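Local coordinates for putative secreted protein (Streptomyces sp. SirexAA-E, PDB 4PEY) that hydrolyses laminarin and laminarioligosaccharides as a secreted exo-beta-1,3-glucanase of glycoside hydrolase family 55, releasing glucose and laminaribiose, at residues A[203-207]-A[555-559]; A[429-433]-A[450-454]; A[195-199]-A[242-246]; A[158-162]-A[178-182]; A[140-144]-A[163-168]. The protein carries 1 engineered substitution. One frame throughout, in Å; residues are numbered along the deposited sequence.

Contact 1: A[203-207]-A[555-559]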
loop_
_atom_site.group_PDB
_atom_site.type_symbol
_atom_site.label_atom_id
_atom_site.label_comp_id
_atom_site.label_asym_id
_atom_site.label_seq_id
_atom_site.Cartn_x
_atom_site.Cartn_y
_atom_site.Cartn_z
ATOM N N GLN A 203 18.308 4.523 -14.932
ATOM C CA GLN A 203 17.190 4.511 -15.873
ATOM C C GLN A 203 17.543 3.735 -17.132
ATOM O O GLN A 203 18.551 4.033 -17.778
ATOM C CB GLN A 203 16.800 5.943 -16.240
ATOM C CG GLN A 203 15.792 6.057 -17.378
ATOM C CD GLN A 203 14.394 5.641 -16.960
ATOM O OE1 GLN A 203 13.981 5.861 -15.821
ATOM N NE2 GLN A 203 13.653 5.043 -17.888
ATOM N N SER A 204 16.716 2.755 -17.498
ATOM C CA SER A 204 17.049 1.917 -18.649
ATOM C C SER A 204 15.846 1.336 -19.384
ATOM O O SER A 204 16.029 0.608 -20.357
ATOM C CB SER A 204 17.953 0.765 -18.210
ATOM O OG SER A 204 17.242 -0.120 -17.366
ATOM N N PHE A 205 14.634 1.636 -18.917
ATOM C CA PHE A 205 13.405 1.131 -19.541
ATOM C C PHE A 205 13.467 1.325 -21.065
ATOM O O PHE A 205 13.817 2.407 -21.544
ATOM C CB PHE A 205 12.197 1.855 -18.936
ATOM C CG PHE A 205 10.862 1.250 -19.288
ATOM C CD1 PHE A 205 10.204 1.609 -20.459
ATOM C CD2 PHE A 205 10.237 0.364 -18.420
ATOM C CE1 PHE A 205 8.963 1.058 -20.774
ATOM C CE2 PHE A 205 9.001 -0.186 -18.730
ATOM C CZ PHE A 205 8.359 0.165 -19.903
ATOM N N PRO A 206 13.113 0.288 -21.841
ATOM C CA PRO A 206 12.444 -0.953 -21.430
ATOM C C PRO A 206 13.348 -2.122 -21.030
ATOM O O PRO A 206 12.835 -3.091 -20.467
ATOM C CB PRO A 206 11.653 -1.331 -22.684
ATOM C CG PRO A 206 12.510 -0.842 -23.796
ATOM C CD PRO A 206 13.135 0.436 -23.306
ATOM N N GLU A 207 14.645 -2.071 -21.315
ATOM C CA GLU A 207 15.493 -3.224 -21.035
ATOM C C GLU A 207 16.790 -2.865 -20.312
ATOM O O GLU A 207 17.672 -2.218 -20.874
ATOM C CB GLU A 207 15.815 -3.972 -22.330
ATOM C CG GLU A 207 16.500 -5.304 -22.090
ATOM C CD GLU A 207 15.761 -6.163 -21.079
ATOM O OE1 GLU A 207 14.523 -6.284 -21.184
ATOM O OE2 GLU A 207 16.417 -6.712 -20.170
ATOM N N SER A 555 3.438 -4.978 -23.810
ATOM C CA SER A 555 3.474 -3.910 -24.809
ATOM C C SER A 555 3.816 -2.610 -24.087
ATOM O O SER A 555 3.170 -2.258 -23.102
ATOM C CB SER A 555 2.139 -3.795 -25.542
ATOM O OG SER A 555 2.179 -2.746 -26.493
ATOM N N GLN A 556 4.823 -1.901 -24.587
ATOM C CA GLN A 556 5.424 -0.781 -23.864
ATOM C C GLN A 556 5.382 0.539 -24.618
ATOM O O GLN A 556 5.457 0.574 -25.850
ATOM C CB GLN A 556 6.886 -1.107 -23.535
ATOM C CG GLN A 556 7.058 -2.366 -22.700
ATOM C CD GLN A 556 8.454 -2.949 -22.807
ATOM O OE1 GLN A 556 9.074 -2.933 -23.879
ATOM N NE2 GLN A 556 8.963 -3.463 -21.694
ATOM N N VAL A 557 5.290 1.630 -23.861
ATOM C CA VAL A 557 5.477 2.968 -24.410
ATOM C C VAL A 557 6.450 3.699 -23.497
ATOM O O VAL A 557 6.188 3.844 -22.306
ATOM C CB VAL A 557 4.141 3.748 -24.520
ATOM C CG1 VAL A 557 4.399 5.228 -24.747
ATOM C CG2 VAL A 557 3.274 3.168 -25.644
ATOM N N VAL A 558 7.576 4.148 -24.039
ATOM C CA VAL A 558 8.591 4.810 -23.213
ATOM C C VAL A 558 8.181 6.238 -22.829
ATOM O O VAL A 558 8.348 6.652 -21.669
ATOM C CB VAL A 558 9.967 4.851 -23.921
ATOM C CG1 VAL A 558 10.975 5.626 -23.079
ATOM C CG2 VAL A 558 10.467 3.439 -24.189
ATOM N N SER A 559 7.665 6.988 -23.804
ATOM C CA SER A 559 7.268 8.381 -23.591
ATOM C C SER A 559 5.929 8.701 -24.217
ATOM O O SER A 559 5.658 8.309 -25.354
ATOM C CB SER A 559 8.304 9.351 -24.171
ATOM O OG SER A 559 9.566 9.190 -23.560
HETATM O O HOH W 1 11.413 -5.129 -20.954
#
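One water molecule is gripped from both segments where Pro206 and Gln556 meet. It donates to Pro206 O over a short 2.5 Å and accepts from Gln556 NE2 at 3.1 Å. The evidence for direct contact is otherwise carbon against carbon or against amide, since no hydrogen bond passes straight between 203-207 and 555-559. Gln556 reaches over as an extended chain beyond CG, crossing the Pro206 ring at about a right angle, and its OE1 comes to 3.3 Å from Pro206 CB. On the way it passes Phe205, whose CZ is 4.0 Å from Gln556 CG; the ring and the amide are inclined by 52°. The peptide bond before Pro206 is cis, and Pro206 CB rests over one face of the neighbouring Phe205 ring, offset toward its rim. Val558 comes from another direction: its CG2 sits at the ring edge, 4.2 Å from Phe205 CD1, and also meets Pro206 CD at 4.1 Å. The first torsion of Phe205 (chi1 -169°) swings the ring toward 555-559, where Gln556 and Val558 meet its rim atoms. The ring also packs on Asp524 and Leu526 of strand 520-529, to which strand 555-560 is antiparallel, while Gln203 NE2 bonds to Asp524 OD2. The loop following strand 191-198 is thereby laid on the last strand pair of the chain. The chemistry implies an interface whose hydrophobic element is a buried ring and whose polar coupling across the two segments runs through one bound water.

Contact 2: A[429-433]-A[450-454]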
loop_
_atom_site.group_PDB
_atom_site.type_symbol
_atom_site.label_atom_id
_atom_site.label_comp_id
_atom_site.label_asym_id
_atom_site.label_seq_id
_atom_site.Cartn_x
_atom_site.Cartn_y
_atom_site.Cartn_z
ATOM N N LEU A 429 0.182 13.770 -4.846
ATOM C CA LEU A 429 1.295 12.887 -5.183
ATOM C C LEU A 429 0.970 11.478 -4.707
ATOM O O LEU A 429 0.650 11.280 -3.530
ATOM C CB LEU A 429 2.605 13.368 -4.533
ATOM C CG LEU A 429 3.792 12.404 -4.665
ATOM C CD1 LEU A 429 4.238 12.267 -6.127
ATOM C CD2 LEU A 429 4.950 12.836 -3.781
ATOM N N ALA A 430 1.052 10.513 -5.619
ATOM C CA ALA A 430 0.918 9.095 -5.287
ATOM C C ALA A 430 2.255 8.405 -5.523
ATOM O O ALA A 430 2.803 8.452 -6.628
ATOM C CB ALA A 430 -0.185 8.430 -6.122
ATOM N N THR A 431 2.792 7.795 -4.474
ATOM C CA THR A 431 4.011 7.002 -4.585
ATOM C C THR A 431 3.707 5.559 -4.161
ATOM O O THR A 431 3.400 5.297 -2.993
ATOM C CB THR A 431 5.163 7.608 -3.728
ATOM O OG1 THR A 431 4.726 7.804 -2.375
ATOM C CG2 THR A 431 5.597 8.963 -4.290
ATOM N N GLY A 432 3.753 4.621 -5.109
ATOM C CA GLY A 432 3.414 3.240 -4.799
ATOM C C GLY A 432 1.916 2.984 -4.832
ATOM O O GLY A 432 1.314 2.614 -3.821
ATOM N N LEU A 433 1.319 3.165 -6.006
ATOM C CA LEU A 433 -0.125 3.082 -6.175
ATOM C C LEU A 433 -0.535 1.735 -6.779
ATOM O O LEU A 433 -0.141 1.416 -7.893
ATOM C CB LEU A 433 -0.599 4.237 -7.061
ATOM C CG LEU A 433 -2.082 4.402 -7.391
ATOM C CD1 LEU A 433 -2.858 4.688 -6.129
ATOM C CD2 LEU A 433 -2.265 5.538 -8.404
ATOM N N GLY A 450 -1.178 16.552 -10.816
ATOM C CA GLY A 450 -0.985 15.276 -10.152
ATOM C C GLY A 450 0.300 14.602 -10.602
ATOM O O GLY A 450 0.776 14.807 -11.728
ATOM N N LYS A 451 0.868 13.801 -9.711
ATOM C CA LYS A 451 2.048 13.002 -10.010
ATOM C C LYS A 451 1.876 11.608 -9.434
ATOM O O LYS A 451 1.466 11.468 -8.278
ATOM C CB LYS A 451 3.308 13.651 -9.430
ATOM C CG LYS A 451 3.727 14.921 -10.141
ATOM C CD LYS A 451 4.980 15.502 -9.512
ATOM C CE LYS A 451 5.302 16.853 -10.131
ATOM N NZ LYS A 451 6.453 17.539 -9.481
ATOM N N THR A 452 2.183 10.589 -10.238
ATOM C CA THR A 452 2.201 9.213 -9.758
ATOM C C THR A 452 3.544 8.588 -10.073
ATOM O O THR A 452 3.985 8.604 -11.226
ATOM C CB THR A 452 1.077 8.356 -10.390
ATOM O OG1 THR A 452 -0.185 8.808 -9.894
ATOM C CG2 THR A 452 1.250 6.871 -10.035
ATOM N N ILE A 453 4.191 8.059 -9.037
ATOM C CA ILE A 453 5.434 7.324 -9.186
ATOM C C ILE A 453 5.146 5.891 -8.757
ATOM O O ILE A 453 4.885 5.633 -7.581
ATOM C CB ILE A 453 6.575 7.935 -8.356
ATOM C CG1 ILE A 453 6.850 9.374 -8.810
ATOM C CG2 ILE A 453 7.849 7.093 -8.495
ATOM C CD1 ILE A 453 7.765 10.133 -7.883
ATOM N N PHE A 454 5.169 5.002 -9.755
ATOM C CA PHE A 454 4.780 3.584 -9.703
ATOM C C PHE A 454 3.265 3.349 -9.645
ATOM O O PHE A 454 2.582 3.753 -8.701
ATOM C CB PHE A 454 5.424 2.822 -8.538
ATOM C CG PHE A 454 5.082 1.350 -8.552
ATOM C CD1 PHE A 454 5.891 0.439 -9.225
ATOM C CD2 PHE A 454 3.932 0.882 -7.926
ATOM C CE1 PHE A 454 5.565 -0.915 -9.257
ATOM C CE2 PHE A 454 3.597 -0.458 -7.964
ATOM C CZ PHE A 454 4.416 -1.362 -8.620
#
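Leu429 to Thr431 and Lys451 to Ile453 run parallel and in register, as successive rungs of the C-terminal parallel beta-helix. The Ala430 and Thr452 CA atoms are 4.7 Å apart. Ala430 N donates to Lys451 O, and Ile453 N to Ala430 O at 2.8 Å. Bonding persists through the corner that both chains turn, with Gly432 N donating to Ile453 O and Leu433 N to Phe454 O at 3.0 Å. Leu429, Thr431, Lys451 and Ile453 share one face. There Thr431 and Ile453 touch Tyr176, so this face meets the N-terminal domain. Leu429 CD1 lies 3.7 Å from Lys451 CB, while the extended lysine leads away. The face of Ala430 and Thr452 points inward, where Thr452 OG1 bonds to Tyr480 OH of a strand across the coil. Strand 450-458 runs on to the engineered Ala458, at the position inferred for the proton donor. A chi1 of -176° turns the Phe454 side chain away from its own backbone N and brings the ring to the corner, where Leu433 N lies at the ring edge, 4.0 Å from Phe454 CD2, and Gly432 CA is likewise 4.0 Å from Phe454 CD2.

Contact 3: A[195-199]-A[242-246]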
loop_
_atom_site.group_PDB
_atom_site.type_symbol
_atom_site.label_atom_id
_atom_site.label_comp_id
_atom_site.label_asym_id
_atom_site.label_seq_id
_atom_site.Cartn_x
_atom_site.Cartn_y
_atom_site.Cartn_z
ATOM N N SER A 195 12.576 5.753 -6.667
ATOM C CA SER A 195 12.767 7.202 -6.511
ATOM C C SER A 195 13.567 7.462 -5.238
ATOM O O SER A 195 13.237 6.945 -4.183
ATOM C CB SER A 195 11.434 7.975 -6.504
ATOM O OG SER A 195 10.593 7.637 -5.410
ATOM N N GLY A 196 14.641 8.240 -5.353
ATOM C CA GLY A 196 15.481 8.542 -4.205
ATOM C C GLY A 196 16.218 7.343 -3.630
ATOM O O GLY A 196 16.468 7.279 -2.429
ATOM N N VAL A 197 16.576 6.384 -4.481
ATOM C CA VAL A 197 17.241 5.179 -3.999
ATOM C C VAL A 197 18.727 5.200 -4.338
ATOM O O VAL A 197 19.119 5.113 -5.505
ATOM C CB VAL A 197 16.587 3.907 -4.585
ATOM C CG1 VAL A 197 17.319 2.648 -4.103
ATOM C CG2 VAL A 197 15.107 3.863 -4.203
ATOM N N GLU A 198 19.555 5.333 -3.305
ATOM C CA GLU A 198 20.995 5.228 -3.468
ATOM C C GLU A 198 21.321 3.788 -3.842
ATOM O O GLU A 198 20.888 2.852 -3.168
ATOM C CB GLU A 198 21.712 5.653 -2.186
ATOM C CG GLU A 198 21.421 7.104 -1.817
ATOM C CD GLU A 198 21.790 7.464 -0.387
ATOM O OE1 GLU A 198 22.095 6.556 0.412
ATOM O OE2 GLU A 198 21.765 8.669 -0.060
ATOM N N GLY A 199 22.043 3.608 -4.940
ATOM C CA GLY A 199 22.387 2.276 -5.402
ATOM C C GLY A 199 21.414 1.699 -6.417
ATOM O O GLY A 199 21.623 0.583 -6.897
ATOM N N ASN A 242 12.373 16.541 -2.280
ATOM C CA ASN A 242 13.448 15.976 -3.092
ATOM C C ASN A 242 14.276 14.988 -2.274
ATOM O O ASN A 242 15.503 15.085 -2.197
ATOM C CB ASN A 242 14.323 17.088 -3.663
ATOM C CG ASN A 242 13.552 17.990 -4.599
ATOM O OD1 ASN A 242 12.758 17.517 -5.414
ATOM N ND2 ASN A 242 13.762 19.289 -4.475
ATOM N N ALA A 243 13.567 14.050 -1.653
ATOM C CA ALA A 243 14.160 13.074 -0.754
ATOM C C ALA A 243 15.048 12.083 -1.498
ATOM O O ALA A 243 14.754 11.690 -2.629
ATOM C CB ALA A 243 13.064 12.333 -0.006
ATOM N N ARG A 244 16.127 11.671 -0.841
ATOM C CA ARG A 244 16.994 10.628 -1.363
ATOM C C ARG A 244 17.687 9.938 -0.200
ATOM O O ARG A 244 18.153 10.602 0.730
ATOM C CB ARG A 244 18.014 11.201 -2.351
ATOM C CG ARG A 244 18.943 10.157 -2.973
ATOM C CD ARG A 244 19.789 10.748 -4.106
ATOM N NE ARG A 244 20.777 9.786 -4.591
ATOM C CZ ARG A 244 20.526 8.838 -5.490
ATOM N NH1 ARG A 244 19.318 8.735 -6.032
ATOM N NH2 ARG A 244 21.493 7.998 -5.855
ATOM N N GLY A 245 17.738 8.606 -0.248
ATOM C CA GLY A 245 18.330 7.829 0.829
ATOM C C GLY A 245 17.452 7.790 2.064
ATOM O O GLY A 245 16.359 8.354 2.078
ATOM N N THR A 246 17.938 7.128 3.112
ATOM C CA THR A 246 17.137 6.938 4.308
ATOM C C THR A 246 17.053 8.210 5.151
ATOM O O THR A 246 17.915 9.098 5.070
ATOM C CB THR A 246 17.692 5.806 5.189
ATOM O OG1 THR A 246 18.976 6.187 5.701
ATOM C CG2 THR A 246 17.808 4.504 4.394
HETATM O O HOH W 2 19.035 6.845 -8.227
HETATM O O HOH W 3 20.808 6.573 2.794
HETATM O O HOH W 4 22.485 10.538 -2.112
#
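Gly196 starts the contact, its CA 3.6 Å from Ala243 O in a CA-H...O approach. Its own carbonyl receives the one direct hydrogen bond between the segments, Gly245 N to Gly196 O at 2.9 Å, with the N-H pointing almost straight at the oxygen (173°). Gly196 has a positive phi, which suits the bend made here by the chain. At Val197 the partner becomes the Arg244 side chain: the Val197 carbonyl carbon lies over one face of the guanidinium, and a water in the plane of that group links Val197 O with Arg244 NH1. Arg244, extended from CG to NE, thus runs along the backbone of 196-198, and NH1 also donates to Glu214 O. Glu198 follows, with CA over the same guanidinium at 3.7 Å from NH2. Its side chain then crosses the arginine with the two flat groups 59° apart. The charges do not pair directly, as Glu198 OE2 and Arg244 NE are 4.8 Å apart; a water joins them, weakly on the arginine side. OE2 instead lies 3.6 Å from Gly245 CA, and OE1 takes a bond from a third water that accepts from Thr246 N. Backward along 242-246, Asn242 and Ala243 both face Thr216 in a G1 beta bulge, which lies near the end of strand 231-243 in its antiparallel pairing with 210-220, beside the parallel coils of the N-terminal beta-helix.

Contact 4: A[158-162]-A[178-182]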
loop_
_atom_site.group_PDB
_atom_site.type_symbol
_atom_site.label_atom_id
_atom_site.label_comp_id
_atom_site.label_asym_id
_atom_site.label_seq_id
_atom_site.Cartn_x
_atom_site.Cartn_y
_atom_site.Cartn_z
ATOM N N ILE A 158 9.118 -1.067 -0.761
ATOM C CA ILE A 158 10.171 -0.814 0.226
ATOM C C ILE A 158 10.360 0.694 0.366
ATOM O O ILE A 158 10.471 1.401 -0.642
ATOM C CB ILE A 158 11.525 -1.463 -0.178
ATOM C CG1 ILE A 158 11.432 -2.994 -0.141
ATOM C CG2 ILE A 158 12.663 -0.970 0.737
ATOM C CD1 ILE A 158 12.551 -3.697 -0.913
ATOM N N ALA A 159 10.380 1.191 1.600
ATOM C CA ALA A 159 10.660 2.607 1.839
ATOM C C ALA A 159 11.586 2.801 3.022
ATOM O O ALA A 159 11.546 2.040 3.987
ATOM C CB ALA A 159 9.377 3.392 2.063
ATOM N N ASP A 160 12.411 3.839 2.930
ATOM C CA ASP A 160 13.243 4.291 4.043
ATOM C C ASP A 160 14.082 3.162 4.628
ATOM O O ASP A 160 14.274 3.086 5.838
ATOM C CB ASP A 160 12.376 4.941 5.138
ATOM C CG ASP A 160 13.165 5.921 5.989
ATOM O OD1 ASP A 160 14.229 6.353 5.514
ATOM O OD2 ASP A 160 12.742 6.270 7.117
ATOM N N SER A 161 14.607 2.303 3.756
ATOM C CA SER A 161 15.342 1.129 4.205
ATOM C C SER A 161 16.762 1.086 3.665
ATOM O O SER A 161 17.075 1.701 2.642
ATOM C CB SER A 161 14.606 -0.151 3.792
ATOM O OG SER A 161 13.364 -0.255 4.465
ATOM N N LYS A 162 17.628 0.382 4.385
ATOM C CA LYS A 162 18.985 0.137 3.921
ATOM C C LYS A 162 19.222 -1.357 3.807
ATOM O O LYS A 162 19.138 -2.077 4.810
ATOM C CB LYS A 162 20.024 0.753 4.863
ATOM C CG LYS A 162 21.460 0.548 4.381
ATOM C CD LYS A 162 22.490 1.182 5.305
ATOM C CE LYS A 162 23.824 1.374 4.585
ATOM N NZ LYS A 162 24.331 0.109 3.979
ATOM N N ARG A 178 11.418 3.410 -2.534
ATOM C CA ARG A 178 11.748 4.835 -2.421
ATOM C C ARG A 178 12.596 5.175 -1.209
ATOM O O ARG A 178 12.534 4.512 -0.167
ATOM C CB ARG A 178 10.495 5.720 -2.421
ATOM C CG ARG A 178 9.674 5.708 -1.172
ATOM C CD ARG A 178 8.788 6.983 -1.016
ATOM N NE ARG A 178 8.060 6.876 0.244
ATOM C CZ ARG A 178 8.598 7.104 1.443
ATOM N NH1 ARG A 178 9.855 7.523 1.554
ATOM N NH2 ARG A 178 7.873 6.911 2.537
ATOM N N ASP A 179 13.426 6.198 -1.399
ATOM C CA ASP A 179 14.146 6.871 -0.320
ATOM C C ASP A 179 14.874 5.861 0.556
ATOM O O ASP A 179 14.625 5.744 1.754
ATOM C CB ASP A 179 13.168 7.740 0.469
ATOM C CG ASP A 179 12.472 8.753 -0.424
ATOM O OD1 ASP A 179 13.034 9.059 -1.498
ATOM O OD2 ASP A 179 11.375 9.230 -0.078
ATOM N N SER A 180 15.768 5.127 -0.094
ATOM C CA SER A 180 16.421 3.963 0.487
ATOM C C SER A 180 17.858 3.874 -0.005
ATOM O O SER A 180 18.308 4.697 -0.806
ATOM C CB SER A 180 15.663 2.676 0.112
ATOM O OG SER A 180 14.388 2.591 0.739
ATOM N N SER A 181 18.565 2.864 0.478
ATOM C CA SER A 181 19.912 2.550 0.034
ATOM C C SER A 181 19.997 1.050 -0.221
ATOM O O SER A 181 19.581 0.261 0.622
ATOM C CB SER A 181 20.936 2.978 1.091
ATOM O OG SER A 181 22.230 2.486 0.795
ATOM N N VAL A 182 20.503 0.653 -1.387
ATOM C CA VAL A 182 20.716 -0.771 -1.666
ATOM C C VAL A 182 22.153 -1.016 -2.135
ATOM O O VAL A 182 22.743 -0.174 -2.829
ATOM C CB VAL A 182 19.716 -1.323 -2.731
ATOM C CG1 VAL A 182 18.282 -1.147 -2.255
ATOM C CG2 VAL A 182 19.934 -0.678 -4.106
HETATM O O HOH W 5 23.134 -0.068 1.146
#
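Ala159 and Arg178 form the tight end of this contact, and Lys162 with Ser181 the looser end. Ala159 CB sits over the centre of the Arg178 guanidinium, 3.8 Å from CZ. Arg178 gets there with CG between its backbone N and carbonyl carbon (chi1 74°) and the rest of the chain extended as far as NE. Asp179 OD2 meets Arg178 NH1 at 2.8 Å from a position tilted out of the guanidinium plane, and there are salt bridges to Glu221 and to Asp397 of the C-terminal domain, which would offset the buried charge. The backbone is bonded here too: Arg178 N donates to Ile158 O, and Arg178 O takes two donors, Asp160 N at 3.2 Å in the carbonyl plane and Ser180 OG at 2.8 Å from above it. Ser180 OG in turn accepts from Ser161 N at 3.0 Å, which lets this hydroxyl stand in for a backbone acceptor where both chains bend. Ser161 O then receives Ser181 N, restoring regular pairing. Beyond it, contact thins toward solvent. Lys162 CG only brushes Ser181 CB at 4.1 Å, and in the conformer modelled here a water connects Lys162 NZ to Ser181 OG, while NZ also pairs with Asp164. The two bends match: Asp160 (phi 53°) and Asp179 (phi 51°) both adopt left-handed helical backbone angles, and two residues lie between the bridges Ala159-Arg178 and Lys162-Ser181 on each chain, so the bends are in step. Stacked left-handed corner residues between parallel strands are typical of a right-handed parallel beta-helix, here that of the N-terminal domain.

Contact 5: A[140-144]-A[163-168]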
loop_
_atom_site.group_PDB
_atom_site.type_symbol
_atom_site.label_atom_id
_atom_site.label_comp_id
_atom_site.label_asym_id
_atom_site.label_seq_id
_atom_site.Cartn_x
_atom_site.Cartn_y
_atom_site.Cartn_z
ATOM N N LYS A 140 21.280 -6.414 7.061
ATOM C CA LYS A 140 22.732 -6.554 7.016
ATOM C C LYS A 140 23.063 -7.812 6.220
ATOM O O LYS A 140 23.535 -8.808 6.761
ATOM C CB LYS A 140 23.317 -6.595 8.432
ATOM C CG LYS A 140 22.892 -5.381 9.258
ATOM C CD LYS A 140 23.659 -5.227 10.562
ATOM C CE LYS A 140 23.262 -6.270 11.578
ATOM N NZ LYS A 140 23.750 -5.946 12.952
ATOM N N GLY A 141 22.788 -7.741 4.921
ATOM C CA GLY A 141 22.873 -8.883 4.030
ATOM C C GLY A 141 22.038 -8.569 2.808
ATOM O O GLY A 141 21.720 -7.402 2.549
ATOM N N GLY A 142 21.660 -9.610 2.073
ATOM C CA GLY A 142 20.810 -9.463 0.909
ATOM C C GLY A 142 19.342 -9.609 1.245
ATOM O O GLY A 142 18.978 -10.024 2.357
ATOM N N LEU A 143 18.495 -9.277 0.270
ATOM C CA LEU A 143 17.055 -9.378 0.431
ATOM C C LEU A 143 16.478 -10.058 -0.805
ATOM O O LEU A 143 16.550 -9.517 -1.909
ATOM C CB LEU A 143 16.439 -7.987 0.643
ATOM C CG LEU A 143 14.928 -7.913 0.883
ATOM C CD1 LEU A 143 14.532 -8.596 2.198
ATOM C CD2 LEU A 143 14.451 -6.462 0.862
ATOM N N ASN A 144 15.941 -11.259 -0.611
ATOM C CA ASN A 144 15.317 -12.040 -1.677
ATOM C C ASN A 144 13.814 -11.805 -1.648
ATOM O O ASN A 144 13.167 -12.084 -0.639
ATOM C CB ASN A 144 15.642 -13.532 -1.495
ATOM C CG ASN A 144 15.151 -14.406 -2.643
ATOM O OD1 ASN A 144 14.369 -13.983 -3.496
ATOM N ND2 ASN A 144 15.608 -15.651 -2.652
ATOM N N ILE A 163 19.500 -1.823 2.590
ATOM C CA ILE A 163 19.881 -3.214 2.376
ATOM C C ILE A 163 21.366 -3.188 2.013
ATOM O O ILE A 163 21.749 -2.614 0.979
ATOM C CB ILE A 163 19.033 -3.901 1.269
ATOM C CG1 ILE A 163 17.571 -4.048 1.713
ATOM C CG2 ILE A 163 19.585 -5.286 0.938
ATOM C CD1 ILE A 163 16.721 -2.860 1.454
ATOM N N ASP A 164 22.211 -3.756 2.879
ATOM C CA ASP A 164 23.664 -3.691 2.668
ATOM C C ASP A 164 24.089 -4.410 1.394
ATOM O O ASP A 164 24.993 -3.961 0.685
ATOM C CB ASP A 164 24.433 -4.308 3.840
ATOM C CG ASP A 164 24.283 -3.539 5.138
ATOM O OD1 ASP A 164 23.703 -2.428 5.152
ATOM O OD2 ASP A 164 24.775 -4.062 6.161
ATOM N N GLY A 165 23.441 -5.539 1.119
ATOM C CA GLY A 165 23.782 -6.361 -0.027
ATOM C C GLY A 165 22.821 -6.151 -1.181
ATOM O O GLY A 165 22.286 -5.054 -1.371
ATOM N N GLU A 166 22.603 -7.209 -1.958
ATOM C CA GLU A 166 21.782 -7.120 -3.155
ATOM C C GLU A 166 20.316 -7.426 -2.878
ATOM O O GLU A 166 19.997 -8.370 -2.148
ATOM C CB GLU A 166 22.303 -8.077 -4.231
ATOM C CG GLU A 166 21.499 -8.001 -5.514
ATOM C CD GLU A 166 21.989 -8.949 -6.586
ATOM O OE1 GLU A 166 21.485 -10.089 -6.655
ATOM O OE2 GLU A 166 22.867 -8.544 -7.369
ATOM N N VAL A 167 19.424 -6.622 -3.458
ATOM C CA VAL A 167 18.009 -6.975 -3.522
ATOM C C VAL A 167 17.778 -7.797 -4.781
ATOM O O VAL A 167 18.098 -7.345 -5.884
ATOM C CB VAL A 167 17.097 -5.728 -3.548
ATOM C CG1 VAL A 167 15.628 -6.144 -3.600
ATOM C CG2 VAL A 167 17.372 -4.861 -2.329
ATOM N N GLY A 168 17.241 -9.005 -4.612
ATOM C CA GLY A 168 16.980 -9.898 -5.733
ATOM C C GLY A 168 15.495 -10.138 -5.936
ATOM O O GLY A 168 14.874 -10.883 -5.182
#
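Two neighbouring rungs of the N-terminal parallel beta-helix meet here, Leu143 on one against Val167 on the next. Strand segments 142-144 and 166-168 run 5° from exactly parallel, with their axes 4.8 Å apart. The ladder is direct: Leu143 N donates to Glu166 O, and Leu143 O accepts from Gly168 N at 2.8 Å. Ahead of it the pairing is less regular, for Gly165 N bonds to Gly141 O at 2.9 Å from well above the carbonyl plane (56° out of it), at the corner the second chain makes near Asp164. Two glycines suit the close backbones there: a CB on Gly142 would sit tightly against Glu166 O, and one on Gly165 against Gly141 O and Gly142 N. Leu143 carries the apolar part: it crosses Ile163 at about a right angle, CD2 meeting CG1 at 4.0 Å, while CG2 of Ile163 approaches Gly141 O. Its chi1 of -178° carries CD2 toward Ile163 and Ile158. At the outer end Lys140 and Asp164 lie side by side; OD2 is 3.3 Å from Lys140 CA, whereas OD1 bonds to His138 NE2. Asn144 OD1 is bonded to Ala146 N, and its side chain touches Thr123 and Arg125, which line a bound glycan. Strand 138-144 lies between strands 116-118 and 123-125 on one side and 162-168 on the other, and 162-168 is flanked in turn by 180-182 and 184-185.

From the N terminus, contact 5 opens first and closes at 163-168, between the two segments of contact 4, so these crossing loops interleave as successive coils of one beta-helix. Ser181 O and Ile163 N join them by a probable hydrogen bond. After 178-182 closes contact 4, contact 3 begins at 195-199, and Glu198 extends the ladder by probably bonding with Ser180 and Val182. Contact 1 opens at 203-207, inside contact 3, which closes at 242-246, so this pair crosses too. Contact 2 is nested within contact 1, whose closure at 555-559 ties the N-terminal domain to the chain's last strand; contact 2 also touches contact 3 through Ile453 and Ser195.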